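Local coordinates for protein TetR family transcriptional regulator (Clostridium perfringens, PDB 6AZH) that probably binds operator DNA as a dimer through an N-terminal helix-turn-helix domain and regulates transcription, putatively of fatty acid metabolism genes, at residues 60-65 with 120-125; 70-75 with 130-135; 85-90 with 152-157; 159-164 with 170-175. All coordinates share one frame; numbering follows the deposited sequence.

Contact 1 of 4, residues 60-65 with 120-125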
# COMPACT_ATOMS: atom_id res chain seq x y z
N LYS A 60 -15.64 -12.56 -4.04
CA LYS A 60 -15.26 -13.94 -3.75
C LYS A 60 -13.92 -14.02 -3.02
O LYS A 60 -13.78 -14.77 -2.04
CB LYS A 60 -15.22 -14.76 -5.03
CG LYS A 60 -14.56 -16.12 -4.87
CD LYS A 60 -15.42 -17.04 -3.99
CE LYS A 60 -16.87 -17.13 -4.51
NZ LYS A 60 -17.78 -17.86 -3.57
N GLY A 61 -12.93 -13.25 -3.48
CA GLY A 61 -11.59 -13.37 -2.92
C GLY A 61 -11.50 -12.89 -1.49
O GLY A 61 -10.68 -13.40 -0.72
N LEU A 62 -12.34 -11.93 -1.10
CA LEU A 62 -12.27 -11.46 0.27
C LEU A 62 -13.02 -12.36 1.24
O LEU A 62 -12.91 -12.16 2.46
CB LEU A 62 -12.83 -10.04 0.37
CG LEU A 62 -11.92 -8.82 0.51
CD1 LEU A 62 -10.40 -9.13 0.49
CD2 LEU A 62 -12.29 -7.81 -0.51
N GLU A 63 -13.77 -13.36 0.74
CA GLU A 63 -14.52 -14.25 1.62
C GLU A 63 -13.62 -14.94 2.63
O GLU A 63 -13.93 -15.00 3.83
CB GLU A 63 -15.29 -15.29 0.80
CG GLU A 63 -16.43 -14.68 0.01
CD GLU A 63 -17.17 -15.69 -0.86
OE1 GLU A 63 -16.78 -16.87 -0.86
OE2 GLU A 63 -18.14 -15.29 -1.55
N ILE A 64 -12.49 -15.49 2.17
CA ILE A 64 -11.60 -16.21 3.08
C ILE A 64 -10.98 -15.25 4.09
O ILE A 64 -10.69 -15.64 5.22
CB ILE A 64 -10.54 -17.00 2.29
CG1 ILE A 64 -9.71 -17.92 3.19
CG2 ILE A 64 -9.62 -16.07 1.51
CD1 ILE A 64 -10.48 -19.06 3.81
N TRP A 65 -10.79 -13.98 3.72
CA TRP A 65 -10.25 -13.00 4.67
C TRP A 65 -11.24 -12.77 5.82
O TRP A 65 -10.87 -12.84 7.00
CB TRP A 65 -9.92 -11.69 3.96
CG TRP A 65 -8.76 -11.83 3.00
CD1 TRP A 65 -8.79 -12.35 1.74
CD2 TRP A 65 -7.39 -11.48 3.26
NE1 TRP A 65 -7.53 -12.34 1.19
CE2 TRP A 65 -6.65 -11.81 2.10
CE3 TRP A 65 -6.71 -10.92 4.36
CZ2 TRP A 65 -5.27 -11.59 2.00
CZ3 TRP A 65 -5.34 -10.70 4.26
CH2 TRP A 65 -4.64 -11.04 3.09
N ASN A 120 -14.83 0.16 0.60
CA ASN A 120 -15.84 -0.21 1.59
C ASN A 120 -15.70 -1.67 1.99
O ASN A 120 -15.94 -2.02 3.15
CB ASN A 120 -17.25 0.06 1.07
CG ASN A 120 -17.55 1.55 0.90
OD1 ASN A 120 -16.70 2.41 1.19
ND2 ASN A 120 -18.75 1.85 0.41
N LYS A 121 -15.31 -2.54 1.06
CA LYS A 121 -15.12 -3.95 1.40
C LYS A 121 -13.90 -4.14 2.30
O LYS A 121 -13.94 -4.94 3.23
CB LYS A 121 -14.96 -4.78 0.13
CG LYS A 121 -16.18 -5.60 -0.25
CD LYS A 121 -17.35 -4.73 -0.62
CE LYS A 121 -18.21 -5.40 -1.70
NZ LYS A 121 -18.93 -6.61 -1.18
N ILE A 122 -12.82 -3.42 2.01
CA ILE A 122 -11.63 -3.49 2.87
C ILE A 122 -11.94 -2.93 4.25
O ILE A 122 -11.48 -3.45 5.27
CB ILE A 122 -10.46 -2.75 2.18
CG1 ILE A 122 -10.08 -3.45 0.87
CG2 ILE A 122 -9.28 -2.59 3.12
CD1 ILE A 122 -9.65 -4.90 1.03
N THR A 123 -12.74 -1.85 4.30
CA THR A 123 -13.12 -1.25 5.57
C THR A 123 -13.88 -2.24 6.44
O THR A 123 -13.63 -2.34 7.65
CB THR A 123 -13.94 0.01 5.33
OG1 THR A 123 -13.10 1.01 4.75
CG2 THR A 123 -14.53 0.57 6.64
N GLU A 124 -14.81 -3.00 5.83
CA GLU A 124 -15.48 -4.08 6.55
C GLU A 124 -14.48 -5.04 7.18
O GLU A 124 -14.64 -5.44 8.34
CB GLU A 124 -16.40 -4.85 5.60
CG GLU A 124 -17.67 -4.10 5.23
CD GLU A 124 -18.46 -4.79 4.12
OE1 GLU A 124 -18.16 -5.96 3.81
OE2 GLU A 124 -19.38 -4.15 3.56
N TYR A 125 -13.44 -5.42 6.44
CA TYR A 125 -12.41 -6.27 7.03
C TYR A 125 -11.69 -5.57 8.17
O TYR A 125 -11.48 -6.15 9.24
CB TYR A 125 -11.41 -6.72 5.95
CG TYR A 125 -10.27 -7.54 6.50
CD1 TYR A 125 -10.41 -8.91 6.70
CD2 TYR A 125 -9.05 -6.95 6.82
CE1 TYR A 125 -9.38 -9.66 7.19
CE2 TYR A 125 -8.01 -7.70 7.33
CZ TYR A 125 -8.19 -9.06 7.51
OH TYR A 125 -7.16 -9.82 8.02
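Trp65 and Tyr125 make the tight end of this contact, an edge-to-face aromatic pair between helices 50-74 and 113-138, which here run almost parallel at 10°. The edge of the indole six-membered ring is turned toward the tyrosine face, with planes at 83° and centroids 5.8 Å apart. Trp65 CE3 lies 3.8 Å from Tyr125 OH, and Trp65 CB packs 3.9 Å from Tyr125 CE1. The phenol edge in turn meets the backbone: Tyr125 CE1 sits 3.5 Å from Trp65 O, close to the ring plane. Tyr125 reaches this place because its CG lies anti to the backbone N (chi1 177°), which carries the ring toward helix 50-74.

One turn earlier the packing is looser. Leu62 CD2 approaches Lys121 CB at 4.1 Å and Ile122 CD1 at 4.2 Å, so a single methyl bridges the root of one side chain and the end of another. From CB onward Lys121 bends away toward the partly exposed side, and its CB is what meets the leucine. Leu93 and Leu158 also pack on Trp65, while Phe155 packs on both Ile122 and Tyr125.

The contact itself is thus apolar and aromatic, and the one buried hydroxyl in it is satisfied by a third helix: Tyr125 OH is hydrogen-bonded to Gln90 OE1, which should restrain the tilt of the phenol beside the indole.

Contact 2 of 4, residues 70-75 with 130-135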
# COMPACT_ATOMS: atom_id res chain seq x y z
N THR A 70 -12.99 -13.69 11.25
CA THR A 70 -14.10 -14.04 12.13
C THR A 70 -13.75 -15.22 13.02
O THR A 70 -14.13 -15.24 14.20
CB THR A 70 -15.36 -14.33 11.30
OG1 THR A 70 -15.82 -13.11 10.70
CG2 THR A 70 -16.47 -14.89 12.19
N ASP A 71 -13.02 -16.21 12.49
CA ASP A 71 -12.60 -17.34 13.32
C ASP A 71 -11.71 -16.87 14.47
O ASP A 71 -11.83 -17.37 15.60
CB ASP A 71 -11.85 -18.37 12.49
CG ASP A 71 -12.76 -19.17 11.57
OD1 ASP A 71 -13.99 -19.15 11.78
OD2 ASP A 71 -12.22 -19.82 10.65
N ILE A 72 -10.78 -15.95 14.20
CA ILE A 72 -9.93 -15.42 15.26
C ILE A 72 -10.75 -14.66 16.28
O ILE A 72 -10.58 -14.83 17.50
CB ILE A 72 -8.82 -14.53 14.65
CG1 ILE A 72 -7.77 -15.42 13.97
CG2 ILE A 72 -8.19 -13.64 15.73
CD1 ILE A 72 -6.71 -14.65 13.24
N GLU A 73 -11.68 -13.81 15.81
CA GLU A 73 -12.57 -13.09 16.71
C GLU A 73 -13.36 -14.04 17.60
O GLU A 73 -13.66 -13.69 18.76
CB GLU A 73 -13.55 -12.23 15.90
CG GLU A 73 -12.94 -11.01 15.25
CD GLU A 73 -14.00 -10.05 14.75
OE1 GLU A 73 -14.62 -9.38 15.60
OE2 GLU A 73 -14.22 -9.98 13.52
N ASN A 74 -13.72 -15.22 17.09
CA ASN A 74 -14.57 -16.16 17.82
C ASN A 74 -13.81 -16.94 18.89
O ASN A 74 -14.45 -17.56 19.75
CB ASN A 74 -15.23 -17.14 16.85
CG ASN A 74 -16.39 -16.53 16.08
OD1 ASN A 74 -16.95 -15.51 16.47
ND2 ASN A 74 -16.76 -17.16 14.98
N LEU A 75 -12.48 -16.96 18.84
CA LEU A 75 -11.69 -17.69 19.83
C LEU A 75 -11.93 -17.13 21.22
O LEU A 75 -12.30 -15.96 21.40
CB LEU A 75 -10.20 -17.59 19.51
CG LEU A 75 -9.71 -18.03 18.14
CD1 LEU A 75 -8.30 -17.52 17.92
CD2 LEU A 75 -9.78 -19.55 18.04
N GLU A 130 -10.42 -3.61 14.28
CA GLU A 130 -10.80 -2.63 15.30
C GLU A 130 -11.49 -3.30 16.48
O GLU A 130 -11.24 -2.94 17.63
CB GLU A 130 -11.71 -1.55 14.71
CG GLU A 130 -11.01 -0.75 13.63
CD GLU A 130 -11.90 0.28 12.96
OE1 GLU A 130 -13.03 0.50 13.44
OE2 GLU A 130 -11.45 0.86 11.96
N ARG A 131 -12.34 -4.29 16.21
CA ARG A 131 -13.04 -4.96 17.30
C ARG A 131 -12.07 -5.67 18.24
O ARG A 131 -12.24 -5.61 19.46
CB ARG A 131 -14.08 -5.94 16.74
CG ARG A 131 -15.25 -5.24 16.04
CD ARG A 131 -16.38 -6.19 15.78
NE ARG A 131 -16.07 -7.15 14.72
CZ ARG A 131 -16.27 -6.91 13.42
NH1 ARG A 131 -16.78 -5.75 13.02
NH2 ARG A 131 -15.96 -7.83 12.53
N ILE A 132 -11.06 -6.35 17.70
CA ILE A 132 -10.08 -7.00 18.56
C ILE A 132 -9.31 -5.97 19.37
O ILE A 132 -9.07 -6.15 20.57
CB ILE A 132 -9.13 -7.90 17.74
CG1 ILE A 132 -9.93 -9.00 17.02
CG2 ILE A 132 -8.04 -8.53 18.64
CD1 ILE A 132 -9.13 -9.73 15.98
N LEU A 133 -8.93 -4.85 18.73
CA LEU A 133 -8.18 -3.82 19.44
C LEU A 133 -9.01 -3.23 20.57
O LEU A 133 -8.49 -2.99 21.67
CB LEU A 133 -7.73 -2.71 18.48
CG LEU A 133 -6.69 -3.14 17.43
CD1 LEU A 133 -6.49 -2.04 16.37
CD2 LEU A 133 -5.37 -3.53 18.06
N LYS A 134 -10.30 -2.99 20.33
CA LYS A 134 -11.15 -2.43 21.38
C LYS A 134 -11.18 -3.34 22.60
O LYS A 134 -11.04 -2.88 23.75
CB LYS A 134 -12.56 -2.20 20.86
CG LYS A 134 -13.46 -1.51 21.86
CD LYS A 134 -14.85 -1.23 21.27
CE LYS A 134 -15.58 -0.17 22.09
NZ LYS A 134 -16.90 0.18 21.48
N GLU A 135 -11.34 -4.64 22.38
CA GLU A 135 -11.30 -5.59 23.49
C GLU A 135 -9.94 -5.59 24.17
O GLU A 135 -9.86 -5.64 25.40
CB GLU A 135 -11.63 -7.00 22.99
CG GLU A 135 -12.08 -7.94 24.12
CD GLU A 135 -12.17 -9.39 23.70
OE1 GLU A 135 -11.92 -10.27 24.55
OE2 GLU A 135 -12.50 -9.66 22.52
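Glu73 and Ile132 mark the closest backbone approach, their CA atoms 6.8 Å apart where the last turn of helix 50-74 runs beside helix 113-138 at an angle of 19°, with the two axes 10.8 Å apart. Glu73 has two jobs. Its CG packs 4.0 Å from Ile132 CG1, and its carboxylate goes on to meet Arg131 in a side-on, two-pronged salt bridge. Arg131 NE donates to Glu73 OE1 at 2.8 Å, and Arg131 NH2 donates to Glu73 OE2 at 2.9 Å. Both bonds are nearly straight, at 165° and 158°, and both use the syn lone pairs of the carboxylate. The two flat groups are almost coplanar, so each oxygen lies close to the guanidinium plane.

A bend at chi3 of the arginine swings NE back toward the acid, and the guanidinium meets it through its NE and NH2 side. On the inner side, Ile72 CG2 touches Ile132 CD1 at 4.0 Å, the two side chains crossing at about a right angle. Leu83 of helix 79-96 also packs on Ile132. The same helix reaches the end of helix 50-74 through Lys82 NZ, which is hydrogen-bonded to Glu73 O.

Charged and apolar contacts are therefore layered: buried isoleucines lie inward, and an ion pair closes the more exposed side. With one bond to each oxygen, the pairing restrains rotation of the carboxylate and probably favours its ionised form, joining the end of helix 50-74 to helix 113-138.

Contact 3 of 4, residues 85-90 with 152-157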
# COMPACT_ATOMS: atom_id res chain seq x y z
N LYS A 85 -2.20 -14.00 16.56
CA LYS A 85 -2.74 -14.92 15.55
C LYS A 85 -3.20 -14.17 14.30
O LYS A 85 -3.14 -14.72 13.20
CB LYS A 85 -3.88 -15.75 16.14
CG LYS A 85 -3.38 -16.85 17.11
CD LYS A 85 -4.50 -17.57 17.89
CE LYS A 85 -3.93 -18.82 18.58
NZ LYS A 85 -4.95 -19.52 19.41
N LEU A 86 -3.64 -12.92 14.46
CA LEU A 86 -4.02 -12.10 13.31
C LEU A 86 -2.83 -11.86 12.38
O LEU A 86 -2.94 -12.02 11.16
CB LEU A 86 -4.61 -10.77 13.81
CG LEU A 86 -4.75 -9.68 12.73
CD1 LEU A 86 -5.88 -10.06 11.81
CD2 LEU A 86 -5.02 -8.32 13.37
N PHE A 87 -1.67 -11.49 12.95
CA PHE A 87 -0.51 -11.20 12.12
C PHE A 87 -0.08 -12.43 11.35
O PHE A 87 0.22 -12.36 10.15
CB PHE A 87 0.65 -10.68 12.98
CG PHE A 87 0.32 -9.48 13.79
CD1 PHE A 87 -0.61 -8.56 13.35
CD2 PHE A 87 0.91 -9.29 15.03
CE1 PHE A 87 -0.93 -7.45 14.11
CE2 PHE A 87 0.60 -8.17 15.80
CZ PHE A 87 -0.31 -7.26 15.34
N LYS A 88 -0.09 -13.59 12.02
CA LYS A 88 0.30 -14.83 11.36
C LYS A 88 -0.67 -15.18 10.24
O LYS A 88 -0.26 -15.48 9.12
CB LYS A 88 0.36 -15.96 12.39
CG LYS A 88 0.57 -17.33 11.79
CD LYS A 88 0.51 -18.39 12.89
CE LYS A 88 1.28 -19.63 12.51
NZ LYS A 88 0.79 -20.23 11.25
N MSE A 89 -1.98 -15.13 10.53
CA MSE A 89 -3.01 -15.43 9.54
C MSE A 89 -2.89 -14.51 8.30
O MSE A 89 -2.96 -15.00 7.17
CB MSE A 89 -4.40 -15.30 10.17
CG MSE A 89 -5.60 -15.57 9.24
SE MSE A 89 -6.08 -14.00 8.12
CE MSE A 89 -7.13 -13.00 9.43
N GLN A 90 -2.70 -13.21 8.53
CA GLN A 90 -2.73 -12.25 7.41
C GLN A 90 -1.54 -12.43 6.49
O GLN A 90 -1.68 -12.38 5.26
CB GLN A 90 -2.76 -10.81 7.92
CG GLN A 90 -4.05 -10.38 8.56
CD GLN A 90 -4.14 -8.87 8.76
OE1 GLN A 90 -5.23 -8.30 8.72
NE2 GLN A 90 -3.00 -8.22 8.99
N HIS A 152 -5.85 0.54 10.79
CA HIS A 152 -5.40 0.73 9.41
C HIS A 152 -3.90 0.50 9.28
O HIS A 152 -3.44 0.02 8.25
CB HIS A 152 -5.77 2.12 8.91
CG HIS A 152 -7.18 2.22 8.43
ND1 HIS A 152 -8.25 2.25 9.30
CD2 HIS A 152 -7.70 2.25 7.18
CE1 HIS A 152 -9.37 2.33 8.60
NE2 HIS A 152 -9.07 2.32 7.32
N SER A 153 -3.13 0.84 10.33
CA SER A 153 -1.71 0.54 10.34
C SER A 153 -1.45 -0.96 10.34
O SER A 153 -0.49 -1.42 9.72
CB SER A 153 -1.03 1.19 11.56
OG SER A 153 -0.91 2.58 11.36
N LEU A 154 -2.29 -1.72 11.05
CA LEU A 154 -2.10 -3.17 11.08
C LEU A 154 -2.44 -3.79 9.74
O LEU A 154 -1.73 -4.69 9.28
CB LEU A 154 -2.95 -3.80 12.18
CG LEU A 154 -2.69 -3.32 13.60
CD1 LEU A 154 -3.38 -4.26 14.56
CD2 LEU A 154 -1.20 -3.24 13.84
N PHE A 155 -3.50 -3.31 9.09
CA PHE A 155 -3.76 -3.75 7.72
C PHE A 155 -2.65 -3.28 6.79
O PHE A 155 -2.19 -4.04 5.92
CB PHE A 155 -5.11 -3.22 7.23
CG PHE A 155 -5.44 -3.66 5.84
CD1 PHE A 155 -5.91 -4.94 5.60
CD2 PHE A 155 -5.23 -2.81 4.76
CE1 PHE A 155 -6.19 -5.36 4.31
CE2 PHE A 155 -5.50 -3.22 3.47
CZ PHE A 155 -5.99 -4.50 3.25
N GLY A 156 -2.18 -2.05 6.96
CA GLY A 156 -1.14 -1.48 6.12
C GLY A 156 0.18 -2.21 6.18
O GLY A 156 0.96 -2.11 5.22
N SER A 157 0.46 -2.95 7.26
CA SER A 157 1.63 -3.83 7.27
C SER A 157 1.60 -4.82 6.10
O SER A 157 2.66 -5.21 5.60
CB SER A 157 1.75 -4.57 8.60
OG SER A 157 0.81 -5.63 8.72
O HOH W 1 -0.35 -8.74 9.47
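Phe87 turns the edge of its ring to Leu154: Leu154 CD1 lies near the ring plane, 4.0 Å from Phe87 CE1. Thr182 and Ile185 of helix 174-187 pack on the same phenylalanine, and Ile185 also touches Leu154, so the ring and the leucine share a partner on a third helix. The flat amide of Gln90 lies a turn further along helix 79-96. Its chain is extended beyond CG (chi2 -167°), bringing NE2 to 3.8 Å from Leu154 O.

That approach is too long for a hydrogen bond; Leu154 O accepts from Ser157 OG at 2.8 Å within helix 147-165. A water links the two helices: it accepts from Gln90 NE2 at 2.7 Å and donates weakly to Ser157 OG. Gripped at both ends, with OE1 held by Tyr125, the amide is probably fixed in its flip.

Ile129 of helix 113-138 packs on both Gln90 and Leu154. Such a buried, mostly apolar meeting of crossing helices, with a few polar groups inside, belongs to the all-helical C-terminal domain of TetR-family regulators, where the ligand pocket generally lies.

Contact 4 of 4, residues 159-164 with 170-175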
# COMPACT_ATOMS: atom_id res chain seq x y z
N ILE A 159 0.52 -4.07 3.13
CA ILE A 159 0.84 -3.34 1.91
C ILE A 159 2.33 -3.11 1.80
O ILE A 159 2.94 -3.39 0.76
CB ILE A 159 0.06 -2.01 1.86
CG1 ILE A 159 -1.44 -2.29 2.03
CG2 ILE A 159 0.37 -1.29 0.55
CD1 ILE A 159 -2.34 -1.08 1.93
N SER A 160 2.95 -2.60 2.87
CA SER A 160 4.39 -2.35 2.82
C SER A 160 5.17 -3.66 2.72
O SER A 160 6.20 -3.71 2.04
CB SER A 160 4.83 -1.53 4.04
OG SER A 160 4.48 -2.18 5.24
N THR A 161 4.67 -4.73 3.33
CA THR A 161 5.34 -6.02 3.19
C THR A 161 5.19 -6.58 1.78
O THR A 161 6.13 -7.18 1.25
CB THR A 161 4.80 -7.02 4.23
OG1 THR A 161 4.98 -6.45 5.53
CG2 THR A 161 5.56 -8.34 4.15
N SER A 162 4.03 -6.38 1.15
CA SER A 162 3.88 -6.77 -0.25
C SER A 162 4.91 -6.08 -1.12
O SER A 162 5.42 -6.67 -2.08
CB SER A 162 2.48 -6.43 -0.75
OG SER A 162 1.52 -7.31 -0.22
N LEU A 163 5.20 -4.81 -0.83
CA LEU A 163 6.22 -4.11 -1.61
C LEU A 163 7.60 -4.68 -1.31
O LEU A 163 8.42 -4.86 -2.22
CB LEU A 163 6.16 -2.62 -1.29
CG LEU A 163 7.15 -1.74 -2.05
CD1 LEU A 163 6.77 -1.74 -3.54
CD2 LEU A 163 7.14 -0.34 -1.49
N TYR A 164 7.87 -4.97 -0.05
CA TYR A 164 9.11 -5.64 0.34
C TYR A 164 9.26 -6.99 -0.33
O TYR A 164 10.37 -7.37 -0.73
CB TYR A 164 9.13 -5.77 1.86
CG TYR A 164 10.27 -6.55 2.45
CD1 TYR A 164 11.52 -5.97 2.59
CD2 TYR A 164 10.08 -7.84 2.94
CE1 TYR A 164 12.58 -6.67 3.16
CE2 TYR A 164 11.13 -8.54 3.53
CZ TYR A 164 12.38 -7.94 3.64
OH TYR A 164 13.44 -8.62 4.21
N LYS A 170 16.55 -9.98 -2.69
CA LYS A 170 16.48 -10.90 -1.57
C LYS A 170 15.32 -11.86 -1.82
O LYS A 170 14.48 -11.64 -2.69
CB LYS A 170 16.28 -10.16 -0.24
CG LYS A 170 15.21 -9.08 -0.31
CD LYS A 170 15.17 -8.26 0.97
CE LYS A 170 16.40 -7.39 1.12
NZ LYS A 170 16.14 -5.99 0.67
N GLU A 171 15.29 -12.93 -1.04
CA GLU A 171 14.20 -13.89 -1.06
C GLU A 171 13.35 -13.73 0.19
O GLU A 171 13.87 -13.63 1.31
CB GLU A 171 14.71 -15.32 -1.17
CG GLU A 171 15.09 -15.72 -2.58
CD GLU A 171 15.08 -17.22 -2.78
OE1 GLU A 171 15.72 -17.93 -1.97
OE2 GLU A 171 14.42 -17.68 -3.73
N PHE A 172 12.03 -13.73 -0.01
CA PHE A 172 11.05 -13.48 1.04
C PHE A 172 10.81 -14.74 1.88
O PHE A 172 10.56 -15.82 1.33
CB PHE A 172 9.75 -13.03 0.38
CG PHE A 172 8.67 -12.63 1.34
CD1 PHE A 172 8.62 -11.35 1.85
CD2 PHE A 172 7.69 -13.54 1.70
CE1 PHE A 172 7.60 -10.97 2.72
CE2 PHE A 172 6.68 -13.17 2.57
CZ PHE A 172 6.63 -11.89 3.08
N ASN A 173 10.86 -14.60 3.20
CA ASN A 173 10.64 -15.72 4.12
C ASN A 173 9.46 -15.34 5.02
O ASN A 173 9.61 -14.51 5.91
CB ASN A 173 11.89 -16.01 4.95
CG ASN A 173 11.73 -17.21 5.88
OD1 ASN A 173 10.65 -17.47 6.42
ND2 ASN A 173 12.81 -17.95 6.07
N VAL A 174 8.32 -15.98 4.79
CA VAL A 174 7.08 -15.54 5.44
C VAL A 174 7.15 -15.72 6.95
O VAL A 174 6.64 -14.89 7.71
CB VAL A 174 5.87 -16.26 4.83
CG1 VAL A 174 5.88 -17.73 5.18
CG2 VAL A 174 4.58 -15.59 5.30
N ASN A 175 7.79 -16.79 7.42
CA ASN A 175 7.81 -17.04 8.86
C ASN A 175 8.71 -16.04 9.57
O ASN A 175 8.39 -15.60 10.68
CB ASN A 175 8.26 -18.47 9.15
CG ASN A 175 7.19 -19.48 8.82
OD1 ASN A 175 6.02 -19.28 9.15
ND2 ASN A 175 7.57 -20.55 8.15
O HOH W 2 13.65 -10.83 2.51
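Phe172 presents the edge of its ring to helix 147-165, where Thr161 and Tyr164 receive it one turn apart. Thr161 CG2 comes to 3.6 Å from Phe172 CE1, near the phenylalanine plane, and Tyr164 CD2 lies 4.0 Å from Phe172 CD1. With CG anti to the backbone N (chi1 -176°), Phe172 swings from its extended backbone across to the helix. Further along the phenol, the aliphatic part of Lys170 crosses at about a right angle, its CD 3.7 Å from both Tyr164 OH and Tyr164 CE1.

A water joins the same hydroxyl to the loop backbone, 2.8 Å from Tyr164 OH and donating to Glu171 O at 3.1 Å. The segment 170-173 is the part of the connection between helices 147-165 and 174-187 that folds back on the helix it has just left, within the C-terminal region where TetR-family proteins commonly dimerise. The next helix starts directly after it: Asn173 is the N-cap, its OD1 accepting a weak bond from Asn175 N and another bond from Lys176 N.

In the second shell, Tyr95 meets the Phe172 ring with planes at about 25°, Val177 packs on both Thr161 and Phe172, and Thr161 OG1 is hydrogen-bonded to Ser157 O. On the dimer side, the Tyr164 ring meets that of His152 of the second subunit, and Lys170 NZ is hydrogen-bonded to Ser148 of the second subunit.

Contacts 1 and 2 hold the same pair, helices 50-74 and 113-138, with centres 15 Å apart, but differ in chemistry: contact 1 is buried and aromatic near the centre of the chain, contact 2 is partly buried and closed by an ion pair, its centre about 17 Å from the centre of the chain. Contact 3, also buried, adds an amide and a water, one of whose bonds is weak, to its apolar packing, and touches both: contact 1 through a hydrogen bond and contact 2 through Ile72 on helix 79-96. Contact 4 shares helix 147-165 with contact 3 but joins a loop to it, partly buried, and both reach the second subunit.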